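Local coordinates for penicillin-binding protein 1A (Mycobacterium tuberculosis, PDB 5CXW) that builds and cross-links cell-wall peptidoglycan, polymerising glycan strands with its transglycosylase domain and cross-linking their peptides with the penicillin-sensitive transpeptidase domain represented here, at residues I112-L123 with L151-L162; Q10-F19 with P230-S238. All coordinates share one frame; numbering follows the deposited sequence. Where two conformers were deposited one is given.

Contact 1: I112-L123 with L151-L162; sequences IGLGYQVDSSPL and LNTSYYRLMLKL. With 35P ((2R,4S)-5,5-dimethyl-2-{(1R)-2-oxo-1-[(phenoxyacetyl)amino]ethyl}-1,3-thiazolidine-4-carboxylic acid), chain C.
R157 and T153 hold segment 112-123 against helix 152-161, the helix that starts at N152 in the penicillin pocket of the transpeptidase domain. S150 and N152, two residues apart, fit the SxN-type motif of penicillin-binding proteins. R157 carries its CG anti to the carbonyl carbon (chi1 -67°) and then runs extended to NE, which brings the guanidinium up to the turn D119-S121. There NH1 makes two bonds. R157 NH1 to S121 O is 2.7 Å and fairly straight (161°), in the carbonyl plane and on a lone pair. R157 NH1 to D119 O is 2.9 Å, more bent, and comes from above the carbonyl plane. D119 stacks its carboxylate over one guanidinium face, the planes 20° apart. OD2 of D119 is 3.6 Å from NH2 of R157, a salt bridge of charge alone. L123 CD2 covers the opposite face. S121 steadies the carboxylate: its N bonds to D119 OD1 in an Asx turn, and its OG donates to D119 OD2. T153 OG1 donates to S120 O at 2.6 Å. V118 CG1 rests on R157 CB, 3.7 Å away. Further along, L158 CD1 meets Y116 CD2 at 4.0 Å and I112 CG2 at 4.1 Å. A water joins Y116 OH to K161 NZ. At the pocket end, N152 ND2 makes a weak bond to penicillin O18 (3.1 Å), while OD1 accepts from K100. Strand 117-119 pairs with strand 140-142, and helices 143-149 and 100-109 pack against Y155 of helix 152-161.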
loop_
_atom_site.group_PDB
_atom_site.type_symbol
_atom_site.label_atom_id
_atom_site.label_comp_id
_atom_site.label_asym_id
_atom_site.label_seq_id
_atom_site.Cartn_x
_atom_site.Cartn_y
_atom_site.Cartn_z
ATOM N N ILE A 112 -1.017 10.415 20.645
ATOM C CA ILE A 112 -2.444 10.445 20.401
ATOM C C ILE A 112 -2.808 8.992 20.050
ATOM O O ILE A 112 -2.469 8.505 18.938
ATOM C CB ILE A 112 -2.873 11.438 19.261
ATOM C CG1 ILE A 112 -2.401 12.856 19.595
ATOM C CG2 ILE A 112 -4.386 11.420 19.037
ATOM C CD1 ILE A 112 -2.440 13.815 18.429
ATOM N N GLY A 113 -3.511 8.326 20.952
ATOM C CA GLY A 113 -3.690 6.904 20.804
ATOM C C GLY A 113 -5.006 6.487 20.184
ATOM O O GLY A 113 -5.852 7.346 19.835
ATOM N N LEU A 114 -5.212 5.167 20.123
ATOM C CA LEU A 114 -6.381 4.626 19.385
ATOM C C LEU A 114 -7.711 5.045 19.955
ATOM O O LEU A 114 -8.690 5.087 19.237
ATOM C CB LEU A 114 -6.297 3.109 19.241
ATOM C CG LEU A 114 -5.171 2.567 18.430
ATOM C CD1 LEU A 114 -5.310 1.066 18.298
ATOM C CD2 LEU A 114 -4.987 3.206 17.062
ATOM N N GLY A 115 -7.750 5.383 21.245
ATOM C CA GLY A 115 -8.965 5.808 21.899
ATOM C C GLY A 115 -9.273 7.296 21.848
ATOM O O GLY A 115 -10.298 7.719 22.420
ATOM N N TYR A 116 -8.448 8.081 21.156
ATOM C CA TYR A 116 -8.668 9.514 20.986
ATOM C C TYR A 116 -9.989 9.725 20.244
ATOM O O TYR A 116 -10.168 9.229 19.130
ATOM C CB TYR A 116 -7.484 10.167 20.244
ATOM C CG TYR A 116 -7.709 11.635 19.999
ATOM C CD1 TYR A 116 -7.942 12.509 21.047
ATOM C CD2 TYR A 116 -7.691 12.136 18.695
ATOM C CE1 TYR A 116 -8.122 13.869 20.798
ATOM C CE2 TYR A 116 -7.823 13.510 18.444
ATOM C CZ TYR A 116 -8.093 14.337 19.463
ATOM O OH TYR A 116 -8.266 15.681 19.122
ATOM N N GLN A 117 -10.904 10.479 20.853
ATOM C CA GLN A 117 -12.256 10.674 20.284
ATOM C C GLN A 117 -12.259 11.890 19.399
ATOM O O GLN A 117 -11.835 12.983 19.840
ATOM C CB GLN A 117 -13.226 10.911 21.433
ATOM C CG GLN A 117 -13.427 9.724 22.336
ATOM C CD GLN A 117 -14.317 8.697 21.701
ATOM O OE1 GLN A 117 -15.240 9.026 20.943
ATOM N NE2 GLN A 117 -14.013 7.427 21.934
ATOM N N VAL A 118 -12.783 11.723 18.183
ATOM C CA VAL A 118 -12.806 12.757 17.149
ATOM C C VAL A 118 -14.218 12.952 16.619
ATOM O O VAL A 118 -14.961 11.980 16.471
ATOM C CB VAL A 118 -11.915 12.367 15.956
ATOM C CG1 VAL A 118 -11.826 13.513 14.971
ATOM C CG2 VAL A 118 -10.538 11.994 16.442
ATOM N N ASP A 119 -14.616 14.212 16.378
ATOM C CA ASP A 119 -15.917 14.493 15.793
ATOM C C ASP A 119 -15.903 14.062 14.317
ATOM O O ASP A 119 -14.929 14.292 13.650
ATOM C CB ASP A 119 -16.149 16.000 15.869
ATOM C CG ASP A 119 -17.489 16.429 15.278
ATOM O OD1 ASP A 119 -18.368 15.655 15.008
ATOM O OD2 ASP A 119 -17.682 17.652 15.179
ATOM N N SER A 120 -16.962 13.386 13.845
ATOM C CA SER A 120 -17.041 12.974 12.446
ATOM C C SER A 120 -17.946 13.826 11.578
ATOM O O SER A 120 -18.207 13.487 10.431
ATOM C CB SER A 120 -17.484 11.502 12.347
ATOM O OG SER A 120 -18.762 11.326 12.800
ATOM N N SER A 121 -18.435 14.929 12.139
ATOM C CA SER A 121 -19.358 15.760 11.384
ATOM C C SER A 121 -18.666 16.410 10.183
ATOM O O SER A 121 -17.423 16.548 10.168
ATOM C CB SER A 121 -19.929 16.855 12.283
ATOM O OG SER A 121 -18.968 17.792 12.671
ATOM N N PRO A 122 -19.446 16.840 9.189
ATOM C CA PRO A 122 -18.821 17.477 8.047
ATOM C C PRO A 122 -18.114 18.784 8.436
ATOM O O PRO A 122 -18.535 19.463 9.403
ATOM C CB PRO A 122 -19.948 17.776 7.109
ATOM C CG PRO A 122 -21.154 17.024 7.601
ATOM C CD PRO A 122 -20.892 16.606 9.005
ATOM N N LEU A 123 -17.156 19.167 7.609
ATOM C CA LEU A 123 -16.482 20.458 7.791
ATOM C C LEU A 123 -15.899 20.950 6.519
ATOM O O LEU A 123 -15.719 20.196 5.581
ATOM C CB LEU A 123 -15.426 20.398 8.903
ATOM C CG LEU A 123 -14.109 19.624 8.643
ATOM C CD1 LEU A 123 -13.053 19.992 9.666
ATOM C CD2 LEU A 123 -14.304 18.100 8.519
ATOM N N LEU A 151 -13.637 7.322 7.759
ATOM C CA LEU A 151 -14.256 8.637 7.811
ATOM C C LEU A 151 -13.287 9.736 7.419
ATOM O O LEU A 151 -12.348 10.008 8.154
ATOM C CB LEU A 151 -14.867 8.874 9.182
ATOM C CG LEU A 151 -15.860 7.773 9.611
ATOM C CD1 LEU A 151 -16.308 8.080 11.039
ATOM C CD2 LEU A 151 -17.004 7.664 8.671
ATOM N N ASN A 152 -13.529 10.382 6.291
ATOM C CA ASN A 152 -12.690 11.497 5.806
ATOM C C ASN A 152 -12.670 12.650 6.809
ATOM O O ASN A 152 -11.630 13.284 7.033
ATOM C CB ASN A 152 -13.191 12.033 4.495
ATOM C CG ASN A 152 -12.865 11.163 3.325
ATOM O OD1 ASN A 152 -12.434 10.003 3.435
ATOM N ND2 ASN A 152 -13.113 11.747 2.112
ATOM N N THR A 153 -13.835 12.960 7.368
ATOM C CA THR A 153 -13.960 14.149 8.221
ATOM C C THR A 153 -13.089 13.931 9.481
ATOM O O THR A 153 -12.293 14.812 9.888
ATOM C CB THR A 153 -15.415 14.360 8.602
ATOM O OG1 THR A 153 -15.892 13.169 9.207
ATOM C CG2 THR A 153 -16.268 14.741 7.396
ATOM N N SER A 154 -13.202 12.755 10.089
ATOM C CA SER A 154 -12.471 12.471 11.320
ATOM C C SER A 154 -10.964 12.503 11.085
ATOM O O SER A 154 -10.195 13.030 11.898
ATOM C CB SER A 154 -12.847 11.055 11.771
ATOM O OG SER A 154 -14.255 10.910 11.972
ATOM N N TYR A 155 -10.534 11.944 9.954
ATOM C CA TYR A 155 -9.090 11.872 9.623
ATOM C C TYR A 155 -8.553 13.277 9.279
ATOM O O TYR A 155 -7.390 13.560 9.521
ATOM C CB TYR A 155 -8.769 10.747 8.585
ATOM C CG TYR A 155 -8.400 9.544 9.420
ATOM C CD1 TYR A 155 -9.366 8.794 10.098
ATOM C CD2 TYR A 155 -7.094 9.235 9.655
ATOM C CE1 TYR A 155 -9.009 7.772 10.989
ATOM C CE2 TYR A 155 -6.690 8.245 10.530
ATOM C CZ TYR A 155 -7.644 7.503 11.206
ATOM O OH TYR A 155 -7.264 6.570 12.123
ATOM N N TYR A 156 -9.366 14.124 8.644
ATOM C CA TYR A 156 -8.985 15.546 8.451
ATOM C C TYR A 156 -8.776 16.224 9.795
ATOM O O TYR A 156 -7.745 16.884 10.012
ATOM C CB TYR A 156 -10.035 16.292 7.648
ATOM C CG TYR A 156 -9.533 16.929 6.395
ATOM C CD1 TYR A 156 -9.433 16.207 5.248
ATOM C CD2 TYR A 156 -9.186 18.273 6.346
ATOM C CE1 TYR A 156 -8.964 16.758 4.072
ATOM C CE2 TYR A 156 -8.782 18.863 5.165
ATOM C CZ TYR A 156 -8.642 18.090 4.039
ATOM O OH TYR A 156 -8.273 18.675 2.828
ATOM N N ARG A 157 -9.707 16.063 10.738
ATOM C CA ARG A 157 -9.544 16.639 12.051
ATOM C C ARG A 157 -8.326 16.045 12.775
ATOM O O ARG A 157 -7.645 16.765 13.542
ATOM C CB ARG A 157 -10.797 16.476 12.933
ATOM C CG ARG A 157 -12.005 17.249 12.486
ATOM C CD ARG A 157 -13.067 17.233 13.570
ATOM N NE ARG A 157 -14.187 18.150 13.239
ATOM C CZ ARG A 157 -15.232 17.825 12.449
ATOM N NH1 ARG A 157 -15.416 16.614 12.007
ATOM N NH2 ARG A 157 -16.148 18.762 12.153
ATOM N N LEU A 158 -8.092 14.749 12.626
ATOM C CA LEU A 158 -6.948 14.164 13.272
ATOM C C LEU A 158 -5.640 14.783 12.721
ATOM O O LEU A 158 -4.739 15.158 13.509
ATOM C CB LEU A 158 -6.906 12.682 13.078
ATOM C CG LEU A 158 -5.726 11.973 13.717
ATOM C CD1 LEU A 158 -5.624 12.142 15.229
ATOM C CD2 LEU A 158 -5.775 10.493 13.339
ATOM N N MET A 159 -5.554 14.898 11.407
ATOM C CA MET A 159 -4.377 15.538 10.787
ATOM C C MET A 159 -4.200 16.953 11.298
ATOM O O MET A 159 -3.065 17.357 11.591
ATOM C CB MET A 159 -4.509 15.526 9.265
ATOM C CG MET A 159 -3.535 16.469 8.544
ATOM S SD MET A 159 -3.844 16.458 6.807
ATOM C CE MET A 159 -5.403 17.395 6.788
ATOM N N LEU A 160 -5.271 17.739 11.395
ATOM C CA LEU A 160 -5.137 19.106 11.867
ATOM C C LEU A 160 -4.679 19.211 13.330
ATOM O O LEU A 160 -4.032 20.214 13.720
ATOM C CB LEU A 160 -6.397 19.889 11.609
ATOM C CG LEU A 160 -6.736 20.079 10.148
ATOM C CD1 LEU A 160 -8.129 20.689 10.091
ATOM C CD2 LEU A 160 -5.738 20.868 9.349
ATOM N N LYS A 161 -4.956 18.195 14.117
ATOM C CA LYS A 161 -4.540 18.145 15.526
ATOM C C LYS A 161 -3.043 17.875 15.646
ATOM O O LYS A 161 -2.414 18.230 16.661
ATOM C CB LYS A 161 -5.283 17.004 16.184
ATOM C CG LYS A 161 -4.931 16.662 17.628
ATOM C CD LYS A 161 -5.366 17.706 18.588
ATOM C CE LYS A 161 -5.206 17.087 19.986
ATOM N NZ LYS A 161 -5.472 18.137 20.978
ATOM N N LEU A 162 -2.456 17.195 14.666
ATOM C CA LEU A 162 -1.036 16.910 14.742
ATOM C C LEU A 162 -0.146 18.149 14.743
ATOM O O LEU A 162 -0.390 19.100 13.988
ATOM C CB LEU A 162 -0.594 16.122 13.518
ATOM C CG LEU A 162 -1.260 14.749 13.227
ATOM C CD1 LEU A 162 -0.776 14.222 11.915
ATOM C CD2 LEU A 162 -1.000 13.807 14.323
HETATM C C24 35P C . -16.359 11.453 -3.258
HETATM C C23 35P C . -17.105 11.702 -4.407
HETATM C C22 35P C . -17.130 10.780 -5.429
HETATM C C21 35P C . -16.429 9.587 -5.334
HETATM C C20 35P C . -15.688 9.315 -4.204
HETATM C C19 35P C . -15.660 10.254 -3.146
HETATM O O1 35P C . -14.958 10.045 -1.984
HETATM C C2 35P C . -14.447 8.743 -1.718
HETATM C C3 35P C . -13.992 8.684 -0.286
HETATM O O18 35P C . -14.502 9.419 0.549
HETATM N N4 35P C . -13.054 7.781 -0.049
HETATM C C5 35P C . -12.546 7.545 1.294
HETATM C C6 35P C . -11.193 6.976 1.157
HETATM O O17 35P C . -10.747 6.417 0.134
HETATM C C8 35P C . -13.418 6.535 2.161
HETATM N N7 35P C . -12.703 5.308 1.959
HETATM S S11 35P C . -15.029 6.198 1.695
HETATM C C10 35P C . -14.812 4.568 1.155
HETATM C C12 35P C . -15.546 4.335 -0.165
HETATM C C15 35P C . -15.317 3.535 2.126
HETATM C C9 35P C . -13.297 4.472 0.942
HETATM C C13 35P C . -12.628 3.133 0.955
HETATM O O14 35P C . -12.095 2.780 2.052
HETATM O O16 35P C . -12.602 2.495 -0.119
HETATM O O HOH W 1 -8.541 17.392 20.875
HETATM O O HOH W 2 -14.565 10.118 14.458
#

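Contact 2: Q10-F19 with P230-S238; sequences QVTRELLELF and PHFVQKVVS
E14 reaches from helix 2-19 to the start of strand 233-237 and accepts from two successive backbone amides. F232 N meets OE1 of E14 at 2.8 Å, nearly straight (165°), on the syn lone pair. V233 N meets OE2 of E14 at 3.0 Å, from above the carboxylate plane. In E14, CG anti to the backbone nitrogen (chi1 -173°) and the chain extended beyond it carry the carboxylate as far as these amides. A water also donates to OE2 and to V233 O. The side chains interlock around this grip. Q10 CB sits over the centre of the F232 ring, 3.7 Å from its centroid, a CH-pi contact. E14 OE1 lies at the edge of the same ring, and Y77 meets F232 edge-to-face. V233 CG2 is one bump. V233 CG2 fits between V11 CG1 and L15 CD2, 4.0 Å from each, with the E14 stem alongside. L15 CD2 in turn lodges between V233 CG2 and V236 CG2, the latter at 3.8 Å. The F19 ring brings its edge to V236, with CZ 3.9 Å from CG1. Strand 32-35 adds V33 beside V11 and L15, and strand 243-246 adds F245 beside V233. This is a helix packed on one face of a three-stranded antiparallel sheet, its 10-19 part at 59° to the middle strand, 233-237, which has a classic beta bulge at Q234 and K235, facing T34.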
loop_
_atom_site.group_PDB
_atom_site.type_symbol
_atom_site.label_atom_id
_atom_site.label_comp_id
_atom_site.label_asym_id
_atom_site.label_seq_id
_atom_site.Cartn_x
_atom_site.Cartn_y
_atom_site.Cartn_z
ATOM N N GLN A 10 12.618 -4.401 -13.936
ATOM C CA GLN A 10 13.019 -3.988 -12.581
ATOM C C GLN A 10 14.286 -4.654 -12.088
ATOM O O GLN A 10 15.099 -4.046 -11.412
ATOM C CB GLN A 10 11.893 -4.235 -11.588
ATOM C CG GLN A 10 10.650 -3.379 -11.780
ATOM C CD GLN A 10 11.017 -1.922 -11.741
ATOM O OE1 GLN A 10 11.663 -1.474 -10.830
ATOM N NE2 GLN A 10 10.667 -1.199 -12.783
ATOM N N VAL A 11 14.493 -5.905 -12.454
ATOM C CA VAL A 11 15.722 -6.585 -12.125
ATOM C C VAL A 11 16.932 -5.919 -12.801
ATOM O O VAL A 11 17.952 -5.693 -12.176
ATOM C CB VAL A 11 15.636 -8.101 -12.499
ATOM C CG1 VAL A 11 17.012 -8.802 -12.359
ATOM C CG2 VAL A 11 14.635 -8.832 -11.640
ATOM N N THR A 12 16.804 -5.613 -14.095
ATOM C CA THR A 12 17.843 -4.916 -14.818
ATOM C C THR A 12 18.190 -3.588 -14.196
ATOM O O THR A 12 19.368 -3.286 -13.977
ATOM C CB THR A 12 17.450 -4.670 -16.251
ATOM O OG1 THR A 12 17.262 -5.931 -16.879
ATOM C CG2 THR A 12 18.529 -3.895 -17.008
ATOM N N ARG A 13 17.166 -2.814 -13.865
ATOM C CA ARG A 13 17.361 -1.522 -13.244
ATOM C C ARG A 13 18.161 -1.691 -11.959
ATOM O O ARG A 13 19.093 -0.948 -11.698
ATOM C CB ARG A 13 15.992 -0.884 -12.946
ATOM C CG ARG A 13 15.968 0.603 -12.630
ATOM C CD ARG A 13 14.707 1.024 -11.805
ATOM N NE ARG A 13 15.118 0.912 -10.418
ATOM C CZ ARG A 13 15.000 -0.155 -9.604
ATOM N NH1 ARG A 13 14.317 -1.307 -9.892
ATOM N NH2 ARG A 13 15.575 -0.045 -8.410
ATOM N N GLU A 14 17.798 -2.672 -11.158
ATOM C CA GLU A 14 18.479 -2.871 -9.859
ATOM C C GLU A 14 19.950 -3.348 -10.036
ATOM O O GLU A 14 20.865 -2.937 -9.301
ATOM C CB GLU A 14 17.690 -3.881 -9.040
ATOM C CG GLU A 14 18.185 -4.062 -7.630
ATOM C CD GLU A 14 17.245 -4.930 -6.819
ATOM O OE1 GLU A 14 16.024 -4.703 -6.875
ATOM O OE2 GLU A 14 17.665 -5.820 -6.104
ATOM N N LEU A 15 20.166 -4.229 -11.024
ATOM C CA LEU A 15 21.527 -4.710 -11.313
ATOM C C LEU A 15 22.402 -3.534 -11.752
ATOM O O LEU A 15 23.543 -3.435 -11.315
ATOM C CB LEU A 15 21.519 -5.809 -12.397
ATOM C CG LEU A 15 20.883 -7.117 -11.961
ATOM C CD1 LEU A 15 20.580 -7.980 -13.187
ATOM C CD2 LEU A 15 21.725 -7.835 -10.920
ATOM N N LEU A 16 21.855 -2.644 -12.597
ATOM C CA LEU A 16 22.588 -1.455 -13.042
ATOM C C LEU A 16 23.069 -0.601 -11.858
ATOM O O LEU A 16 24.215 -0.163 -11.855
ATOM C CB LEU A 16 21.770 -0.638 -14.036
ATOM C CG LEU A 16 21.910 -0.997 -15.530
ATOM C CD1 LEU A 16 22.279 -2.449 -15.832
ATOM C CD2 LEU A 16 20.740 -0.545 -16.417
ATOM N N GLU A 17 22.200 -0.383 -10.875
ATOM C CA GLU A 17 22.584 0.352 -9.676
ATOM C C GLU A 17 23.622 -0.430 -8.886
ATOM O O GLU A 17 24.668 0.115 -8.526
ATOM C CB GLU A 17 21.384 0.656 -8.780
ATOM C CG GLU A 17 21.800 1.146 -7.398
ATOM C CD GLU A 17 20.680 1.852 -6.665
ATOM O OE1 GLU A 17 19.510 1.700 -7.079
ATOM O OE2 GLU A 17 20.963 2.557 -5.669
ATOM N N LEU A 18 23.357 -1.717 -8.665
ATOM C CA LEU A 18 24.236 -2.567 -7.851
ATOM C C LEU A 18 25.679 -2.626 -8.365
ATOM O O LEU A 18 26.631 -2.649 -7.583
ATOM C CB LEU A 18 23.688 -3.990 -7.812
ATOM C CG LEU A 18 23.885 -4.816 -6.548
ATOM C CD1 LEU A 18 23.320 -6.221 -6.806
ATOM C CD2 LEU A 18 25.317 -4.879 -6.060
ATOM N N PHE A 19 25.837 -2.704 -9.681
ATOM C CA PHE A 19 27.137 -2.845 -10.276
ATOM C C PHE A 19 27.657 -1.572 -10.868
ATOM O O PHE A 19 28.814 -1.515 -11.193
ATOM C CB PHE A 19 27.129 -3.973 -11.330
ATOM C CG PHE A 19 26.961 -5.328 -10.726
ATOM C CD1 PHE A 19 27.889 -5.806 -9.807
ATOM C CD2 PHE A 19 25.857 -6.094 -11.010
ATOM C CE1 PHE A 19 27.727 -7.031 -9.197
ATOM C CE2 PHE A 19 25.653 -7.314 -10.385
ATOM C CZ PHE A 19 26.599 -7.798 -9.487
ATOM N N PRO A 230 12.863 -2.157 -0.670
ATOM C CA PRO A 230 12.370 -3.220 -1.550
ATOM C C PRO A 230 13.408 -3.601 -2.583
ATOM O O PRO A 230 14.116 -2.731 -3.081
ATOM C CB PRO A 230 11.120 -2.626 -2.227
ATOM C CG PRO A 230 10.828 -1.396 -1.538
ATOM C CD PRO A 230 11.986 -0.983 -0.658
ATOM N N HIS A 231 13.480 -4.873 -2.890
ATOM C CA HIS A 231 14.459 -5.323 -3.901
ATOM C C HIS A 231 13.994 -6.587 -4.538
ATOM O O HIS A 231 13.229 -7.377 -3.948
ATOM C CB HIS A 231 15.818 -5.506 -3.228
ATOM C CG HIS A 231 15.817 -6.545 -2.190
ATOM N ND1 HIS A 231 15.316 -6.321 -0.928
ATOM C CD2 HIS A 231 16.185 -7.852 -2.224
ATOM C CE1 HIS A 231 15.417 -7.429 -0.220
ATOM N NE2 HIS A 231 15.958 -8.366 -0.973
ATOM N N PHE A 232 14.484 -6.777 -5.762
ATOM C CA PHE A 232 14.104 -7.853 -6.649
ATOM C C PHE A 232 15.226 -8.910 -6.828
ATOM O O PHE A 232 14.954 -9.993 -7.298
ATOM C CB PHE A 232 13.797 -7.294 -8.061
ATOM C CG PHE A 232 12.579 -6.438 -8.164
ATOM C CD1 PHE A 232 12.638 -5.083 -7.790
ATOM C CD2 PHE A 232 11.354 -6.962 -8.606
ATOM C CE1 PHE A 232 11.490 -4.270 -7.846
ATOM C CE2 PHE A 232 10.233 -6.138 -8.675
ATOM C CZ PHE A 232 10.312 -4.805 -8.307
ATOM N N VAL A 233 16.448 -8.560 -6.471
ATOM C CA VAL A 233 17.616 -9.420 -6.704
ATOM C C VAL A 233 18.034 -10.042 -5.376
ATOM O O VAL A 233 18.349 -9.349 -4.395
ATOM C CB VAL A 233 18.773 -8.652 -7.300
ATOM C CG1 VAL A 233 20.004 -9.565 -7.342
ATOM C CG2 VAL A 233 18.441 -8.101 -8.709
ATOM N N GLN A 234 18.022 -11.378 -5.367
ATOM C CA GLN A 234 18.428 -12.215 -4.248
ATOM C C GLN A 234 19.901 -12.605 -4.331
ATOM O O GLN A 234 20.604 -12.609 -3.321
ATOM C CB GLN A 234 17.565 -13.476 -4.204
ATOM C CG GLN A 234 17.871 -14.468 -3.086
ATOM C CD GLN A 234 17.682 -13.829 -1.717
ATOM O OE1 GLN A 234 16.768 -12.994 -1.494
ATOM N NE2 GLN A 234 18.536 -14.187 -0.795
ATOM N N LYS A 235 20.375 -12.936 -5.522
ATOM C CA LYS A 235 21.761 -13.450 -5.634
ATOM C C LYS A 235 22.228 -13.245 -7.052
ATOM O O LYS A 235 21.423 -13.230 -8.002
ATOM C CB LYS A 235 21.807 -14.916 -5.229
ATOM C CG LYS A 235 23.218 -15.497 -5.167
ATOM C CD LYS A 235 23.188 -16.896 -4.551
ATOM C CE LYS A 235 24.547 -17.538 -4.433
ATOM N NZ LYS A 235 24.406 -18.983 -4.114
ATOM N N VAL A 236 23.536 -13.001 -7.210
ATOM C CA VAL A 236 24.115 -12.861 -8.554
ATOM C C VAL A 236 25.425 -13.639 -8.566
ATOM O O VAL A 236 26.240 -13.456 -7.666
ATOM C CB VAL A 236 24.437 -11.386 -8.868
ATOM C CG1 VAL A 236 24.986 -11.252 -10.289
ATOM C CG2 VAL A 236 23.176 -10.525 -8.745
ATOM N N VAL A 237 25.564 -14.507 -9.580
ATOM C CA VAL A 237 26.799 -15.337 -9.710
ATOM C C VAL A 237 27.243 -15.138 -11.139
ATOM O O VAL A 237 26.397 -15.145 -12.081
ATOM C CB VAL A 237 26.523 -16.814 -9.449
ATOM C CG1 VAL A 237 27.831 -17.636 -9.499
ATOM C CG2 VAL A 237 25.864 -17.019 -8.097
ATOM N N SER A 238 28.561 -15.044 -11.331
ATOM C CA SER A 238 29.052 -14.933 -12.689
ATOM C C SER A 238 28.763 -16.185 -13.508
ATOM O O SER A 238 28.556 -17.276 -13.001
ATOM C CB SER A 238 30.556 -14.628 -12.704
ATOM O OG SER A 238 31.267 -15.816 -12.483
HETATM O O HOH W 3 19.232 -6.752 -4.008
#

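The chain begins with helix 2-19, the first half of contact 2. It then passes through strand 32-35 and strands 60-67 and 74-78 of the five-stranded sheet. Further on, contact 1 closes a short loop: 27 residues separate 112-123 from 151-162, and they include the C138-C141 disulfide. After further helices and short strands the chain reaches 230-238 and closes contact 2, 210 residues after its first segment. The small loop thus lies wholly within the large one, and the two do not cross. Contact 1 ties a strand to a helix beside the penicillin pocket. Contact 2 joins the N-terminal helix to the three-stranded sheet. Their centres are about 43 Å apart, on opposite sides of the chain's centre.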